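Side-chain contacts in Gp26 (Listeria phage P40, PDB 4JZ5), which probably hydrolyses glycosidic bonds of Listeria cell-wall peptidoglycan through its family 25 glycosyl hydrolase catalytic domain, as expected of a phage endolysin: residues L114-E119 / N130-F135; F155-D160 / K184-Y189; D89-A94 / I136-G141; L168-R173 / D208-S213. All blocks are in the same frame, centred on the assembly; numbering follows the deposited sequence.

Interaction 1 (L114-E119 / N130-F135); sequences LFLDYE and NECQRF
Leu116 presents its two methyl groups to two partners on the helix, CD1 to a ring face and CD2 to a sulfur. CD1 stands above the middle of the Phe135 ring, 3.8 Å from the ring centroid and 10° off the normal, which makes this a face-on CH-pi contact. The other branch, CD2, turns to the sulfur, with Leu116 CD2 and Cys132 SG 3.7 Å apart. That sulfur also lies over one face of the Tyr118 ring, displaced from its middle toward the CG end. Tyr118 CG to Cys132 SG, at 3.6 Å, is the closest approach, and the sulfur is 23° off the ring normal. Cys132 SG is therefore wedged between an aliphatic branch and an aromatic face. Phe135 has CG trans to its own backbone N (chi1 179°), which carries the ring out from the helix axis toward the strand. Beyond the pair, the His80 ring meets Phe135 and the Phe84 ring meets Tyr118, each with its plane inclined. All four touching residues are buried, with no polar bond between the segments. Strand 114-117 thus packs against the helix that follows it, as in the beta-alpha-beta unit completed by strand 147-152, a repeating element of the family 25 beta/alpha barrel.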
loop_
_atom_site.group_PDB
_atom_site.type_symbol
_atom_site.label_atom_id
_atom_site.label_comp_id
_atom_site.label_asym_id
_atom_site.label_seq_id
_atom_site.Cartn_x
_atom_site.Cartn_y
_atom_site.Cartn_z
ATOM N N LEU A 114 2.924 -4.681 4.987
ATOM C CA LEU A 114 2.660 -3.300 5.342
ATOM C C LEU A 114 3.481 -2.388 4.444
ATOM O O LEU A 114 4.500 -2.799 3.904
ATOM C CB LEU A 114 3.029 -3.048 6.810
ATOM C CG LEU A 114 2.361 -3.978 7.828
ATOM C CD1 LEU A 114 2.993 -3.792 9.189
ATOM C CD2 LEU A 114 0.860 -3.742 7.920
ATOM N N PHE A 115 3.022 -1.144 4.277
ATOM C CA PHE A 115 3.700 -0.194 3.400
ATOM C C PHE A 115 3.684 1.219 3.946
ATOM O O PHE A 115 2.704 1.673 4.533
ATOM C CB PHE A 115 3.010 -0.142 2.036
ATOM C CG PHE A 115 3.167 -1.382 1.229
ATOM C CD1 PHE A 115 4.274 -1.544 0.418
ATOM C CD2 PHE A 115 2.220 -2.373 1.250
ATOM C CE1 PHE A 115 4.436 -2.680 -0.349
ATOM C CE2 PHE A 115 2.390 -3.517 0.483
ATOM C CZ PHE A 115 3.498 -3.659 -0.304
ATOM N N LEU A 116 4.794 1.913 3.703
ATOM C CA LEU A 116 4.889 3.349 3.844
ATOM C C LEU A 116 4.610 3.989 2.478
ATOM O O LEU A 116 5.349 3.744 1.517
ATOM C CB LEU A 116 6.295 3.727 4.299
ATOM C CG LEU A 116 6.627 5.212 4.329
ATOM C CD1 LEU A 116 5.650 5.966 5.200
ATOM C CD2 LEU A 116 8.045 5.435 4.829
ATOM N N ASP A 117 3.560 4.803 2.400
ATOM C CA ASP A 117 3.229 5.596 1.209
ATOM C C ASP A 117 3.761 6.999 1.447
ATOM O O ASP A 117 3.243 7.740 2.310
ATOM C CB ASP A 117 1.698 5.573 1.055
ATOM C CG ASP A 117 1.159 6.475 -0.036
ATOM O OD1 ASP A 117 1.843 7.403 -0.468
ATOM O OD2 ASP A 117 -0.001 6.261 -0.442
ATOM N N TYR A 118 4.849 7.339 0.756
ATOM C CA TYR A 118 5.557 8.589 1.014
ATOM C C TYR A 118 5.603 9.379 -0.270
ATOM O O TYR A 118 6.458 9.097 -1.129
ATOM C CB TYR A 118 6.986 8.368 1.557
ATOM C CG TYR A 118 7.502 9.640 2.178
ATOM C CD1 TYR A 118 7.204 9.965 3.484
ATOM C CD2 TYR A 118 8.207 10.563 1.436
ATOM C CE1 TYR A 118 7.611 11.161 4.039
ATOM C CE2 TYR A 118 8.623 11.760 1.985
ATOM C CZ TYR A 118 8.306 12.065 3.273
ATOM O OH TYR A 118 8.723 13.271 3.790
ATOM N N GLU A 119 4.694 10.341 -0.416
ATOM C CA GLU A 119 4.566 11.048 -1.683
ATOM C C GLU A 119 4.389 12.561 -1.533
ATOM O O GLU A 119 4.131 13.257 -2.514
ATOM C CB GLU A 119 3.423 10.438 -2.480
ATOM C CG GLU A 119 2.066 10.617 -1.856
ATOM C CD GLU A 119 0.965 9.856 -2.620
ATOM O OE1 GLU A 119 0.625 8.711 -2.289
ATOM O OE2 GLU A 119 0.396 10.426 -3.577
ATOM N N ASN A 130 16.249 9.284 5.404
ATOM C CA ASN A 130 16.477 8.902 6.780
ATOM C C ASN A 130 15.167 8.762 7.546
ATOM O O ASN A 130 15.009 7.830 8.341
ATOM C CB ASN A 130 17.382 9.901 7.490
ATOM C CG ASN A 130 18.831 9.825 7.035
ATOM O OD1 ASN A 130 19.237 8.906 6.322
ATOM N ND2 ASN A 130 19.615 10.805 7.451
ATOM N N GLU A 131 14.215 9.668 7.311
ATOM C CA GLU A 131 12.969 9.606 8.053
ATOM C C GLU A 131 12.106 8.434 7.587
ATOM O O GLU A 131 11.490 7.767 8.411
ATOM C CB GLU A 131 12.229 10.937 7.986
ATOM C CG GLU A 131 12.983 12.071 8.693
ATOM C CD GLU A 131 13.210 11.799 10.160
ATOM O OE1 GLU A 131 12.291 11.335 10.844
ATOM O OE2 GLU A 131 14.337 12.049 10.624
ATOM N N CYS A 132 12.086 8.154 6.286
ATOM C CA CYS A 132 11.420 6.959 5.807
ATOM C C CYS A 132 12.034 5.725 6.458
ATOM O O CYS A 132 11.321 4.810 6.840
ATOM C CB CYS A 132 11.516 6.850 4.284
ATOM S SG CYS A 132 10.408 7.963 3.409
ATOM N N GLN A 133 13.361 5.694 6.560
ATOM C CA GLN A 133 14.031 4.556 7.175
ATOM C C GLN A 133 13.634 4.393 8.645
ATOM O O GLN A 133 13.389 3.267 9.098
ATOM C CB GLN A 133 15.552 4.675 7.061
ATOM C CG GLN A 133 16.242 3.358 7.380
ATOM C CD GLN A 133 15.976 2.347 6.303
ATOM O OE1 GLN A 133 16.384 2.554 5.160
ATOM N NE2 GLN A 133 15.210 1.312 6.607
ATOM N N ARG A 134 13.586 5.499 9.384
ATOM C CA ARG A 134 13.165 5.444 10.780
ATOM C C ARG A 134 11.761 4.868 10.902
ATOM O O ARG A 134 11.504 4.041 11.790
ATOM C CB ARG A 134 13.239 6.821 11.435
ATOM C CG ARG A 134 14.656 7.370 11.539
ATOM C CD ARG A 134 14.644 8.762 12.163
ATOM N NE ARG A 134 14.234 8.708 13.562
ATOM C CZ ARG A 134 13.260 9.416 14.119
ATOM N NH1 ARG A 134 12.548 10.292 13.431
ATOM N NH2 ARG A 134 13.004 9.230 15.406
ATOM N N PHE A 135 10.856 5.305 10.040
ATOM C CA PHE A 135 9.492 4.790 10.049
ATOM C C PHE A 135 9.460 3.284 9.805
ATOM O O PHE A 135 8.845 2.535 10.562
ATOM C CB PHE A 135 8.683 5.538 8.981
ATOM C CG PHE A 135 7.245 5.085 8.853
ATOM C CD1 PHE A 135 6.919 3.916 8.187
ATOM C CD2 PHE A 135 6.218 5.852 9.390
ATOM C CE1 PHE A 135 5.602 3.506 8.075
ATOM C CE2 PHE A 135 4.894 5.451 9.273
ATOM C CZ PHE A 135 4.593 4.272 8.616
#

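Interaction 2 (F155-D160 / K184-Y189); sequences FWKTHD and KPSIPY
The closeness of Ile187 CD1 to the indole of Trp156 is the striking feature here: the methyl carbon is 3.4 Å from Trp156 CD1, a tight approach for two carbons. It sits over one face of the five-membered ring, 3.6 Å from the centroid and 21° off the normal, so the contact is CH-pi in character and shifted toward the pyrrole rim. Ile187 reaches it with CG1 lodged between its backbone N and carbonyl carbon (chi1 60°), beyond which CD1 extends straight out. The second branch is used too, since Ile187 CG2 rests against the aliphatic part of Lys157, 3.6 Å from its CG. From there the lysine chain bends at chi3 (-67°), bringing NZ round to donate to Ser186 OG at 2.8 Å. An ammonium-to-hydroxyl bond thus borders the apolar pair at the exposed margin. The indole N-H is engaged by Asp162, so its rotation is held at the polar edge as well as by the methyl on its face. Helix 153-158, which follows strand 147-152, is in this way tied to the loop between strands 169-172 and 191-195, with Arg169 of strand 169-172 touching both Trp156 and Ile187.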
loop_
_atom_site.group_PDB
_atom_site.type_symbol
_atom_site.label_atom_id
_atom_site.label_comp_id
_atom_site.label_asym_id
_atom_site.label_seq_id
_atom_site.Cartn_x
_atom_site.Cartn_y
_atom_site.Cartn_z
ATOM N N PHE A 155 8.859 11.135 -8.061
ATOM C CA PHE A 155 9.101 11.477 -6.668
ATOM C C PHE A 155 10.183 10.567 -6.086
ATOM O O PHE A 155 11.086 11.018 -5.368
ATOM C CB PHE A 155 7.817 11.342 -5.858
ATOM C CG PHE A 155 7.959 11.787 -4.439
ATOM C CD1 PHE A 155 8.511 10.948 -3.492
ATOM C CD2 PHE A 155 7.572 13.059 -4.060
ATOM C CE1 PHE A 155 8.660 11.369 -2.187
ATOM C CE2 PHE A 155 7.719 13.488 -2.743
ATOM C CZ PHE A 155 8.261 12.631 -1.809
ATOM N N TRP A 156 10.092 9.278 -6.387
ATOM C CA TRP A 156 11.037 8.291 -5.878
ATOM C C TRP A 156 12.459 8.665 -6.285
ATOM O O TRP A 156 13.374 8.694 -5.457
ATOM C CB TRP A 156 10.650 6.918 -6.437
ATOM C CG TRP A 156 11.408 5.735 -5.910
ATOM C CD1 TRP A 156 12.735 5.473 -6.073
ATOM C CD2 TRP A 156 10.868 4.635 -5.179
ATOM N NE1 TRP A 156 13.064 4.286 -5.458
ATOM C CE2 TRP A 156 11.928 3.747 -4.913
ATOM C CE3 TRP A 156 9.588 4.313 -4.719
ATOM C CZ2 TRP A 156 11.747 2.567 -4.188
ATOM C CZ3 TRP A 156 9.416 3.135 -4.012
ATOM C CH2 TRP A 156 10.486 2.281 -3.753
ATOM N N LYS A 157 12.648 8.965 -7.560
ATOM C CA LYS A 157 13.965 9.322 -8.059
ATOM C C LYS A 157 14.484 10.598 -7.411
ATOM O O LYS A 157 15.648 10.671 -7.000
ATOM C CB LYS A 157 13.915 9.510 -9.575
ATOM C CG LYS A 157 13.728 8.212 -10.347
ATOM C CD LYS A 157 13.867 8.393 -11.845
ATOM C CE LYS A 157 12.756 9.240 -12.426
ATOM N NZ LYS A 157 12.797 9.246 -13.919
ATOM N N THR A 158 13.636 11.619 -7.343
ATOM C CA THR A 158 14.092 12.933 -6.902
ATOM C C THR A 158 14.217 13.084 -5.392
ATOM O O THR A 158 14.690 14.119 -4.925
ATOM C CB THR A 158 13.196 14.060 -7.450
ATOM O OG1 THR A 158 11.870 13.921 -6.923
ATOM C CG2 THR A 158 13.182 14.049 -8.979
ATOM N N HIS A 159 13.830 12.059 -4.635
ATOM C CA HIS A 159 14.045 12.047 -3.192
ATOM C C HIS A 159 14.966 10.932 -2.734
ATOM O O HIS A 159 15.077 10.671 -1.534
ATOM C CB HIS A 159 12.719 12.016 -2.446
ATOM C CG HIS A 159 11.910 13.252 -2.655
ATOM N ND1 HIS A 159 11.194 13.482 -3.809
ATOM C CD2 HIS A 159 11.778 14.371 -1.900
ATOM C CE1 HIS A 159 10.628 14.676 -3.741
ATOM N NE2 HIS A 159 10.957 15.229 -2.585
ATOM N N ASP A 160 15.645 10.295 -3.681
ATOM C CA ASP A 160 16.660 9.281 -3.372
ATOM C C ASP A 160 16.080 8.058 -2.693
ATOM O O ASP A 160 16.779 7.417 -1.917
ATOM C CB ASP A 160 17.746 9.839 -2.435
ATOM C CG ASP A 160 18.788 10.635 -3.141
ATOM O OD1 ASP A 160 18.808 10.643 -4.386
ATOM O OD2 ASP A 160 19.613 11.235 -2.425
ATOM N N LYS A 184 5.372 2.275 -18.251
ATOM C CA LYS A 184 5.992 1.620 -17.108
ATOM C C LYS A 184 6.850 2.601 -16.320
ATOM O O LYS A 184 7.298 3.612 -16.847
ATOM C CB LYS A 184 6.854 0.442 -17.568
ATOM C CG LYS A 184 6.037 -0.701 -18.134
ATOM C CD LYS A 184 6.881 -1.934 -18.390
ATOM C CE LYS A 184 6.008 -3.142 -18.680
ATOM N NZ LYS A 184 6.824 -4.362 -18.921
ATOM N N PRO A 185 7.121 2.283 -15.053
ATOM C CA PRO A 185 8.038 3.129 -14.295
ATOM C C PRO A 185 9.402 3.211 -14.964
ATOM O O PRO A 185 9.834 2.282 -15.635
ATOM C CB PRO A 185 8.121 2.422 -12.939
ATOM C CG PRO A 185 6.843 1.687 -12.836
ATOM C CD PRO A 185 6.556 1.212 -14.225
ATOM N N SER A 186 10.083 4.326 -14.755
ATOM C CA SER A 186 11.417 4.509 -15.297
ATOM C C SER A 186 12.488 3.855 -14.431
ATOM O O SER A 186 13.666 3.900 -14.772
ATOM C CB SER A 186 11.711 5.995 -15.430
ATOM O OG SER A 186 11.901 6.585 -14.159
ATOM N N ILE A 187 12.071 3.279 -13.306
ATOM C CA ILE A 187 12.959 2.609 -12.371
ATOM C C ILE A 187 12.445 1.201 -12.132
ATOM O O ILE A 187 11.287 0.914 -12.398
ATOM C CB ILE A 187 13.048 3.368 -11.016
ATOM C CG1 ILE A 187 11.673 3.460 -10.346
ATOM C CG2 ILE A 187 13.651 4.749 -11.221
ATOM C CD1 ILE A 187 11.692 4.186 -9.014
ATOM N N PRO A 188 13.294 0.311 -11.627
ATOM C CA PRO A 188 12.808 -1.040 -11.335
ATOM C C PRO A 188 11.712 -1.033 -10.284
ATOM O O PRO A 188 11.713 -0.201 -9.364
ATOM C CB PRO A 188 14.043 -1.750 -10.787
ATOM C CG PRO A 188 15.190 -0.987 -11.348
ATOM C CD PRO A 188 14.747 0.431 -11.442
ATOM N N TYR A 189 10.778 -1.959 -10.420
ATOM C CA TYR A 189 9.689 -2.075 -9.466
ATOM C C TYR A 189 9.447 -3.531 -9.122
ATOM O O TYR A 189 9.782 -4.435 -9.889
ATOM C CB TYR A 189 8.400 -1.472 -10.037
ATOM C CG TYR A 189 7.818 -2.258 -11.205
ATOM C CD1 TYR A 189 7.006 -3.360 -10.995
ATOM C CD2 TYR A 189 8.089 -1.894 -12.516
ATOM C CE1 TYR A 189 6.487 -4.086 -12.042
ATOM C CE2 TYR A 189 7.574 -2.621 -13.578
ATOM C CZ TYR A 189 6.763 -3.702 -13.334
ATOM O OH TYR A 189 6.249 -4.430 -14.384
#

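Interaction 3 (D89-A94 / I136-G141); sequences DTINEA and IDHVKG
His138 meets Ile91 and Ala94 together, and it is the first residue of 136-141 to make substantial contact with helix 89-94. Its CG lies trans to the backbone N (chi1 -170°), which swings the imidazole across to the other helix. Ile91 CG2 comes down over the middle of the ring, 3.7 Å from the centroid and 12° off the normal, a face-on CH-pi contact in which the two side chains run nearly perpendicular. Ala94 approaches the same imidazole at another place, its CB 3.6 Å from His138 CD2. Next to CD2 in the ring, His138 NE2 is hydrogen-bonded to Asn95 OD1, just beyond segment 89-94, a polar bond that adds to the hold of Ile91 on the ring. Val139 follows, and one of its branches does the touching: CG2 lies 3.7 Å from Ala94 CB and about as far from the carbonyl oxygen of that alanine. The backbones come close at this small residue, Ala94 CA and Val139 CA lying 5.7 Å apart. The segment axes approach to 9.0 Å and run in broadly the same direction, 39° apart. Val139 also touches Leu114 of strand 114-117 and Val147 of strand 147-152, which places helix 128-143 on these two strands, with helix 87-106 alongside it.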
loop_
_atom_site.group_PDB
_atom_site.type_symbol
_atom_site.label_atom_id
_atom_site.label_comp_id
_atom_site.label_asym_id
_atom_site.label_seq_id
_atom_site.Cartn_x
_atom_site.Cartn_y
_atom_site.Cartn_z
ATOM N N ASP A 89 7.473 12.626 15.759
ATOM C CA ASP A 89 6.280 12.491 14.934
ATOM C C ASP A 89 6.412 11.354 13.928
ATOM O O ASP A 89 5.428 10.691 13.627
ATOM C CB ASP A 89 5.983 13.804 14.218
ATOM C CG ASP A 89 4.598 13.839 13.608
ATOM O OD1 ASP A 89 3.614 13.550 14.319
ATOM O OD2 ASP A 89 4.486 14.194 12.422
ATOM N N THR A 90 7.609 11.113 13.404
ATOM C CA THR A 90 7.812 9.997 12.489
ATOM C C THR A 90 7.485 8.674 13.172
ATOM O O THR A 90 6.829 7.800 12.599
ATOM C CB THR A 90 9.247 9.985 11.983
ATOM O OG1 THR A 90 9.522 11.265 11.395
ATOM C CG2 THR A 90 9.480 8.883 10.962
ATOM N N ILE A 91 7.948 8.528 14.406
ATOM C CA ILE A 91 7.684 7.326 15.179
ATOM C C ILE A 91 6.203 7.242 15.536
ATOM O O ILE A 91 5.602 6.163 15.486
ATOM C CB ILE A 91 8.561 7.294 16.450
ATOM C CG1 ILE A 91 10.046 7.365 16.076
ATOM C CG2 ILE A 91 8.279 6.044 17.275
ATOM C CD1 ILE A 91 10.498 6.275 15.112
ATOM N N ASN A 92 5.588 8.371 15.882
ATOM C CA ASN A 92 4.164 8.341 16.193
ATOM C C ASN A 92 3.351 7.899 14.977
ATOM O O ASN A 92 2.367 7.163 15.116
ATOM C CB ASN A 92 3.686 9.690 16.720
ATOM C CG ASN A 92 4.259 10.020 18.084
ATOM O OD1 ASN A 92 4.683 9.138 18.821
ATOM N ND2 ASN A 92 4.251 11.295 18.431
ATOM N N GLU A 93 3.763 8.312 13.780
ATOM C CA GLU A 93 3.097 7.842 12.572
ATOM C C GLU A 93 3.351 6.352 12.341
ATOM O O GLU A 93 2.440 5.616 11.940
ATOM C CB GLU A 93 3.523 8.655 11.342
ATOM C CG GLU A 93 2.890 10.043 11.346
ATOM C CD GLU A 93 2.728 10.680 9.987
ATOM O OE1 GLU A 93 2.883 9.982 8.944
ATOM O OE2 GLU A 93 2.394 11.879 9.960
ATOM N N ALA A 94 4.566 5.883 12.591
ATOM C CA ALA A 94 4.834 4.452 12.508
ATOM C C ALA A 94 3.907 3.689 13.453
ATOM O O ALA A 94 3.382 2.629 13.087
ATOM C CB ALA A 94 6.286 4.178 12.825
ATOM N N ILE A 136 10.110 2.855 8.737
ATOM C CA ILE A 136 10.097 1.457 8.328
ATOM C C ILE A 136 10.764 0.571 9.380
ATOM O O ILE A 136 10.216 -0.475 9.741
ATOM C CB ILE A 136 10.750 1.326 6.944
ATOM C CG1 ILE A 136 9.822 1.956 5.888
ATOM C CG2 ILE A 136 11.097 -0.128 6.621
ATOM C CD1 ILE A 136 10.469 2.144 4.542
ATOM N N ASP A 137 11.915 0.994 9.892
ATOM C CA ASP A 137 12.581 0.236 10.931
ATOM C C ASP A 137 11.662 0.068 12.132
ATOM O O ASP A 137 11.630 -0.999 12.757
ATOM C CB ASP A 137 13.828 0.960 11.420
ATOM C CG ASP A 137 14.965 1.010 10.402
ATOM O OD1 ASP A 137 14.900 0.346 9.360
ATOM O OD2 ASP A 137 15.951 1.730 10.688
ATOM N N HIS A 138 10.955 1.124 12.514
ATOM C CA HIS A 138 10.093 1.033 13.677
ATOM C C HIS A 138 8.969 0.030 13.463
ATOM O O HIS A 138 8.701 -0.818 14.318
ATOM C CB HIS A 138 9.541 2.407 14.052
ATOM C CG HIS A 138 8.858 2.416 15.373
ATOM N ND1 HIS A 138 9.560 2.371 16.555
ATOM C CD2 HIS A 138 7.548 2.437 15.712
ATOM C CE1 HIS A 138 8.711 2.365 17.567
ATOM N NE2 HIS A 138 7.485 2.408 17.084
ATOM N N VAL A 139 8.300 0.122 12.320
ATOM C CA VAL A 139 7.185 -0.775 12.061
ATOM C C VAL A 139 7.657 -2.237 11.995
ATOM O O VAL A 139 7.025 -3.125 12.571
ATOM C CB VAL A 139 6.447 -0.379 10.776
ATOM C CG1 VAL A 139 5.341 -1.372 10.468
ATOM C CG2 VAL A 139 5.891 1.029 10.890
ATOM N N LYS A 140 8.754 -2.485 11.295
ATOM C CA LYS A 140 9.305 -3.844 11.213
ATOM C C LYS A 140 9.659 -4.351 12.607
ATOM O O LYS A 140 9.352 -5.501 12.956
ATOM C CB LYS A 140 10.541 -3.883 10.310
ATOM C CG LYS A 140 10.206 -3.758 8.828
ATOM C CD LYS A 140 11.438 -3.648 7.947
ATOM C CE LYS A 140 12.372 -4.854 8.013
ATOM N NZ LYS A 140 11.725 -6.112 7.545
ATOM N N GLY A 141 10.299 -3.512 13.408
ATOM C CA GLY A 141 10.721 -3.923 14.731
ATOM C C GLY A 141 9.583 -4.185 15.693
ATOM O O GLY A 141 9.742 -4.975 16.624
#

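Interaction 4 (L168-R173 / D208-S213); sequences LRWVAR and DMNTCS
Asn210 has both ends of its carboxamide engaged: ND2 is hydrogen-bonded to Val25 O and to Asp27 OD1, both on strand 25-28, while OD1 receives the indole N-H of Trp170. This last bond is the link between the two segments, with Trp170 NE1 and Asn210 OD1 2.8 Å apart and an N-H...O angle of 158°. From the indole's standpoint the acceptor is well placed, at the ring edge and close to the ring plane. From the amide's standpoint it is less regular, because the donor stands 47° out of the carbonyl plane and does not follow a lone pair. The planes of ring and amide are 63° apart, consistent with a donor off the plane of the amide. The two backbones are well separated, Trp170 CA to Asn210 CA being 9.1 Å, and strand 191-195 pairs with both strands between them. Trp170 spans that gap because its CG is trans to the backbone N, which sends the indole inward from strand 169-172. Around it, Tyr150 and Phe115 each meet the indole edge-to-face. Both touching residues are buried, so the contact pairs a donor and an acceptor inside the barrel. With ND2 facing two acceptors and OD1 a donor, the bonding pattern supports this assignment of the amide O and N, and the N-H bond, with Tyr150 and Phe115 packed on the indole, probably restricts the ring's rotation.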
loop_
_atom_site.group_PDB
_atom_site.type_symbol
_atom_site.label_atom_id
_atom_site.label_comp_id
_atom_site.label_asym_id
_atom_site.label_seq_id
_atom_site.Cartn_x
_atom_site.Cartn_y
_atom_site.Cartn_z
ATOM N N LEU A 168 9.810 -4.154 -0.266
ATOM C CA LEU A 168 9.105 -4.218 -1.543
ATOM C C LEU A 168 8.953 -2.845 -2.190
ATOM O O LEU A 168 8.420 -1.926 -1.586
ATOM C CB LEU A 168 7.732 -4.859 -1.349
ATOM C CG LEU A 168 7.115 -5.460 -2.614
ATOM C CD1 LEU A 168 6.276 -6.696 -2.272
ATOM C CD2 LEU A 168 6.263 -4.444 -3.353
ATOM N N ARG A 169 9.442 -2.729 -3.422
ATOM C CA ARG A 169 9.340 -1.488 -4.188
ATOM C C ARG A 169 8.002 -1.385 -4.912
ATOM O O ARG A 169 7.754 -2.112 -5.877
ATOM C CB ARG A 169 10.454 -1.422 -5.226
ATOM C CG ARG A 169 11.867 -1.447 -4.665
ATOM C CD ARG A 169 12.906 -1.720 -5.750
ATOM N NE ARG A 169 12.958 -0.695 -6.794
ATOM C CZ ARG A 169 13.728 0.388 -6.765
ATOM N NH1 ARG A 169 14.548 0.625 -5.753
ATOM N NH2 ARG A 169 13.675 1.239 -7.780
ATOM N N TRP A 170 7.158 -0.479 -4.434
ATOM C CA TRP A 170 5.828 -0.261 -4.983
ATOM C C TRP A 170 5.862 1.108 -5.664
ATOM O O TRP A 170 5.929 2.147 -5.001
ATOM C CB TRP A 170 4.812 -0.342 -3.850
ATOM C CG TRP A 170 3.382 -0.257 -4.267
ATOM C CD1 TRP A 170 2.873 -0.275 -5.536
ATOM C CD2 TRP A 170 2.267 -0.134 -3.389
ATOM N NE1 TRP A 170 1.512 -0.182 -5.490
ATOM C CE2 TRP A 170 1.111 -0.087 -4.184
ATOM C CE3 TRP A 170 2.132 -0.050 -1.998
ATOM C CZ2 TRP A 170 -0.157 0.051 -3.639
ATOM C CZ3 TRP A 170 0.873 0.076 -1.460
ATOM C CH2 TRP A 170 -0.256 0.139 -2.277
ATOM N N VAL A 171 5.882 1.097 -6.992
ATOM C CA VAL A 171 6.137 2.303 -7.770
ATOM C C VAL A 171 4.956 2.623 -8.673
ATOM O O VAL A 171 4.462 1.751 -9.390
ATOM C CB VAL A 171 7.406 2.155 -8.628
ATOM C CG1 VAL A 171 7.744 3.472 -9.309
ATOM C CG2 VAL A 171 8.586 1.683 -7.777
ATOM N N ALA A 172 4.510 3.876 -8.628
ATOM C CA ALA A 172 3.405 4.326 -9.464
ATOM C C ALA A 172 3.885 5.016 -10.727
ATOM O O ALA A 172 4.783 5.863 -10.693
ATOM C CB ALA A 172 2.504 5.256 -8.684
ATOM N N ARG A 173 3.245 4.663 -11.835
ATOM C CA ARG A 173 3.419 5.375 -13.100
ATOM C C ARG A 173 2.203 5.072 -13.948
ATOM O O ARG A 173 1.962 3.909 -14.269
ATOM C CB ARG A 173 4.687 4.943 -13.827
ATOM C CG ARG A 173 4.951 5.720 -15.126
ATOM C CD ARG A 173 5.184 7.201 -14.858
ATOM N NE ARG A 173 5.398 7.960 -16.088
ATOM C CZ ARG A 173 6.562 8.073 -16.726
ATOM N NH1 ARG A 173 7.657 7.485 -16.270
ATOM N NH2 ARG A 173 6.632 8.783 -17.843
ATOM N N ASP A 208 -7.421 2.197 -7.954
ATOM C CA ASP A 208 -6.018 1.971 -8.272
ATOM C C ASP A 208 -5.771 0.509 -8.588
ATOM O O ASP A 208 -6.138 -0.388 -7.797
ATOM C CB ASP A 208 -5.125 2.310 -7.076
ATOM C CG ASP A 208 -5.072 3.782 -6.736
ATOM O OD1 ASP A 208 -5.448 4.655 -7.537
ATOM O OD2 ASP A 208 -4.595 4.085 -5.597
ATOM N N MET A 209 -5.112 0.258 -9.714
ATOM C CA MET A 209 -4.772 -1.096 -10.135
ATOM C C MET A 209 -3.278 -1.246 -10.257
ATOM O O MET A 209 -2.566 -0.315 -10.639
ATOM C CB MET A 209 -5.452 -1.431 -11.448
ATOM C CG MET A 209 -6.956 -1.475 -11.288
ATOM S SD MET A 209 -7.820 -1.933 -12.793
ATOM C CE MET A 209 -7.605 -3.693 -12.900
ATOM N N ASN A 210 -2.820 -2.446 -9.919
ATOM C CA ASN A 210 -1.410 -2.764 -9.812
ATOM C C ASN A 210 -1.150 -4.127 -10.433
ATOM O O ASN A 210 -2.032 -4.987 -10.468
ATOM C CB ASN A 210 -0.934 -2.825 -8.344
ATOM C CG ASN A 210 -1.302 -1.603 -7.529
ATOM O OD1 ASN A 210 -0.512 -0.692 -7.379
ATOM N ND2 ASN A 210 -2.502 -1.603 -6.973
ATOM N N THR A 211 0.088 -4.338 -10.879
ATOM C CA THR A 211 0.495 -5.651 -11.342
ATOM C C THR A 211 1.920 -5.956 -10.882
ATOM O O THR A 211 2.654 -5.064 -10.471
ATOM C CB THR A 211 0.346 -5.800 -12.884
ATOM O OG1 THR A 211 0.466 -7.177 -13.242
ATOM C CG2 THR A 211 1.383 -4.995 -13.637
ATOM N N CYS A 212 2.269 -7.235 -10.950
ATOM C CA CYS A 212 3.549 -7.732 -10.481
ATOM C C CYS A 212 3.709 -9.150 -10.982
ATOM O O CYS A 212 2.774 -9.747 -11.524
ATOM C CB CYS A 212 3.629 -7.702 -8.949
ATOM S SG CYS A 212 2.349 -8.684 -8.100
ATOM N N SER A 213 4.907 -9.693 -10.810
ATOM C CA SER A 213 5.177 -11.090 -11.143
ATOM C C SER A 213 4.476 -12.010 -10.168
ATOM O O SER A 213 4.096 -11.620 -9.070
ATOM C CB SER A 213 6.671 -11.367 -11.082
ATOM O OG SER A 213 7.096 -11.309 -9.733
#

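Overall arrangement
Interactions 1 and 4 are buried and reach the same sheet, yet they differ in chemistry: interaction 1 packs a strand on its outer helix by apolar and sulfur-aromatic contacts, whereas interaction 4 joins two strands through a polar bond. Phe115 against Trp170 connects them. Interaction 3, partly buried, shares helix 128-143 with interaction 1, whose centre is about 8 Å away, and extends that packing outward to helix 87-106; a probable hydrogen bond between Thr90 and Glu131 and packing of Phe135 on Ala94 link the two. Interaction 2, partly exposed, mixes a methyl-aromatic contact with a lysine bond, and Pro188 O with Arg169 NE fastens it to interaction 4. Interactions 3 and 4 lie on opposite sides of the chain's centre.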